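Local atomic coordinates of beta-1,4-mannanase (Caldicellulosiruptor saccharolyticus, PDB entry 1PMJ), a protein that probably binds mannan-type polysaccharides through a carbohydrate-binding module of family 27 that belongs to a beta-1,4-mannanase. Residues F87-P92 / I173-V178. Residues are numbered along the deposited sequence; the frame is centred on the assembly and turned at random.
With CA (calcium ion), chain B.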
loop_
_atom_site.group_PDB
_atom_site.type_symbol
_atom_site.label_atom_id
_atom_site.label_comp_id
_atom_site.label_asym_id
_atom_site.label_seq_id
_atom_site.Cartn_x
_atom_site.Cartn_y
_atom_site.Cartn_z
ATOM N N PHE A 87 1.186 3.704 6.415
ATOM C CA PHE A 87 0.673 2.429 5.942
ATOM C C PHE A 87 1.501 1.297 6.554
ATOM O O PHE A 87 2.649 1.507 6.989
ATOM C CB PHE A 87 0.752 2.340 4.419
ATOM C CG PHE A 87 2.150 2.353 3.923
ATOM C CD1 PHE A 87 2.791 3.541 3.723
ATOM C CD2 PHE A 87 2.844 1.155 3.758
ATOM C CE1 PHE A 87 4.119 3.547 3.352
ATOM C CE2 PHE A 87 4.170 1.167 3.377
ATOM C CZ PHE A 87 4.786 2.372 3.185
ATOM N N GLU A 88 0.966 0.083 6.505
ATOM C CA GLU A 88 1.683 -1.148 6.812
ATOM C C GLU A 88 1.539 -2.160 5.699
ATOM O O GLU A 88 0.469 -2.268 5.090
ATOM C CB GLU A 88 1.132 -1.759 8.091
ATOM C CG GLU A 88 1.334 -0.922 9.333
ATOM C CD GLU A 88 0.847 -1.636 10.576
ATOM O OE1 GLU A 88 -0.336 -1.952 10.649
ATOM O OE2 GLU A 88 1.680 -1.968 11.434
ATOM N N MET A 89 2.621 -2.896 5.431
ATOM C CA MET A 89 2.608 -4.014 4.489
ATOM C C MET A 89 3.085 -5.251 5.230
ATOM O O MET A 89 4.004 -5.161 6.055
ATOM C CB MET A 89 3.502 -3.777 3.265
ATOM C CG MET A 89 3.074 -2.698 2.364
ATOM S SD MET A 89 4.360 -2.156 1.249
ATOM C CE MET A 89 5.055 -3.627 0.960
ATOM N N PHE A 90 2.487 -6.407 4.903
ATOM C CA PHE A 90 2.809 -7.686 5.511
ATOM C C PHE A 90 3.068 -8.700 4.394
ATOM O O PHE A 90 2.249 -8.843 3.467
ATOM C CB PHE A 90 1.633 -8.228 6.371
ATOM C CG PHE A 90 1.159 -7.272 7.434
ATOM C CD1 PHE A 90 0.418 -6.147 7.091
ATOM C CD2 PHE A 90 1.451 -7.489 8.757
ATOM C CE1 PHE A 90 -0.037 -5.233 8.073
ATOM C CE2 PHE A 90 1.038 -6.590 9.727
ATOM C CZ PHE A 90 0.281 -5.464 9.364
ATOM N N ILE A 91 4.203 -9.382 4.479
ATOM C CA ILE A 91 4.586 -10.403 3.496
ATOM C C ILE A 91 4.977 -11.672 4.249
ATOM O O ILE A 91 5.810 -11.628 5.141
ATOM C CB ILE A 91 5.755 -9.949 2.579
ATOM C CG1 ILE A 91 5.580 -8.496 2.119
ATOM C CG2 ILE A 91 5.918 -10.934 1.447
ATOM C CD1 ILE A 91 6.286 -7.476 2.939
ATOM N N PRO A 92 4.355 -12.803 3.952
ATOM C CA PRO A 92 4.690 -14.032 4.681
ATOM C C PRO A 92 6.205 -14.323 4.655
ATOM O O PRO A 92 6.831 -14.426 3.600
ATOM C CB PRO A 92 3.904 -15.116 3.947
ATOM C CG PRO A 92 2.994 -14.452 3.065
ATOM C CD PRO A 92 3.283 -13.009 2.957
ATOM N N ILE A 173 0.902 -10.093 -0.750
ATOM C CA ILE A 173 1.386 -8.967 0.040
ATOM C C ILE A 173 0.128 -8.322 0.580
ATOM O O ILE A 173 -0.792 -8.029 -0.222
ATOM C CB ILE A 173 2.178 -7.937 -0.834
ATOM C CG1 ILE A 173 3.406 -8.628 -1.458
ATOM C CG2 ILE A 173 2.491 -6.685 -0.005
ATOM C CD1 ILE A 173 4.204 -7.747 -2.401
ATOM N N TYR A 174 0.068 -8.094 1.900
ATOM C CA TYR A 174 -1.091 -7.456 2.526
ATOM C C TYR A 174 -0.810 -5.993 2.832
ATOM O O TYR A 174 0.278 -5.636 3.301
ATOM C CB TYR A 174 -1.532 -8.145 3.801
ATOM C CG TYR A 174 -1.822 -9.612 3.664
ATOM C CD1 TYR A 174 -0.783 -10.550 3.677
ATOM C CD2 TYR A 174 -3.122 -10.081 3.436
ATOM C CE1 TYR A 174 -1.029 -11.914 3.550
ATOM C CE2 TYR A 174 -3.366 -11.441 3.321
ATOM C CZ TYR A 174 -2.323 -12.363 3.345
ATOM O OH TYR A 174 -2.544 -13.751 3.239
ATOM N N LEU A 175 -1.791 -5.152 2.545
ATOM C CA LEU A 175 -1.760 -3.751 2.884
ATOM C C LEU A 175 -2.817 -3.494 3.951
ATOM O O LEU A 175 -3.923 -4.016 3.891
ATOM C CB LEU A 175 -2.035 -2.910 1.646
ATOM C CG LEU A 175 -1.948 -1.411 1.669
ATOM C CD1 LEU A 175 -0.492 -1.006 1.941
ATOM C CD2 LEU A 175 -2.435 -0.848 0.373
ATOM N N ASP A 176 -2.470 -2.702 4.941
ATOM C CA ASP A 176 -3.418 -2.342 5.995
ATOM C C ASP A 176 -3.092 -1.000 6.598
ATOM O O ASP A 176 -2.001 -0.453 6.416
ATOM C CB ASP A 176 -3.418 -3.432 7.091
ATOM C CG ASP A 176 -4.757 -3.552 7.849
ATOM O OD1 ASP A 176 -5.706 -2.755 7.590
ATOM O OD2 ASP A 176 -4.928 -4.459 8.712
ATOM N N ASN A 177 -4.054 -0.447 7.316
ATOM C CA ASN A 177 -3.864 0.755 8.105
ATOM C C ASN A 177 -3.228 1.900 7.307
ATOM O O ASN A 177 -2.275 2.554 7.735
ATOM C CB ASN A 177 -3.059 0.384 9.329
ATOM C CG ASN A 177 -3.855 -0.479 10.293
ATOM O OD1 ASN A 177 -5.089 -0.375 10.330
ATOM N ND2 ASN A 177 -3.173 -1.296 11.073
ATOM N N VAL A 178 -3.818 2.166 6.154
ATOM C CA VAL A 178 -3.433 3.300 5.336
ATOM C C VAL A 178 -4.140 4.520 5.898
ATOM O O VAL A 178 -5.369 4.573 5.909
ATOM C CB VAL A 178 -3.811 3.079 3.850
ATOM C CG1 VAL A 178 -3.474 4.292 3.007
ATOM C CG2 VAL A 178 -3.128 1.830 3.292
HETATM CA CA CA B . -7.409 -3.867 9.050
HETATM O O HOH W 1 -6.879 -2.299 10.741
#
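Glu88 and Asn177 run alongside each other in the same direction, their carboxylate and amide planes 22° apart. Asn177 ND2 gives its hydrogen to Glu88 OE1 at 2.9 Å, meeting the oxygen nearly along its C-O axis, while the other end of the amide, OD1, accepts a hydrogen from a calcium-bound water. Asparagine suits this place because it tolerates the left-handed backbone and can donate on one side and accept on the other. With Glu88 replaced by an alanine, Asn177 ND2 would probably lose this acceptor and the amide be freer to turn, weakening its hold on the metal's water. Next to it, Asp176, whose two carboxylate oxygens can chelate one ion together, grips the calcium with OD1 at 2.5 Å and OD2 at 2.6 Å; the backbone oxygens of Asp10 and Tyr46 and the side chains of Glu12 and Asn44 complete the site. Phe90 leans obliquely against this aspartate, its CE1 4.0 Å from Asp176 CB, and its flat ring can lay an edge against Tyr174 O. The strands are antiparallel neighbours in one sheet of a beta-sandwich: paired backbone bonds join Glu88 to Asp176 and Phe90 to Tyr174, and beyond Asp176 the register slips by one residue, bringing Phe87 opposite Val178. On the other face apolar side chains enter the core between the sheets. Leu175, apolar and branched at CG, fills space there; its CG stands anti to the backbone N (chi1 -175°), which carries CD1 towards Met89. Flexible, unbranched Met89, modelled in two conformers, packs on Phe103, Tyr105 and Phe162 of the facing sheet.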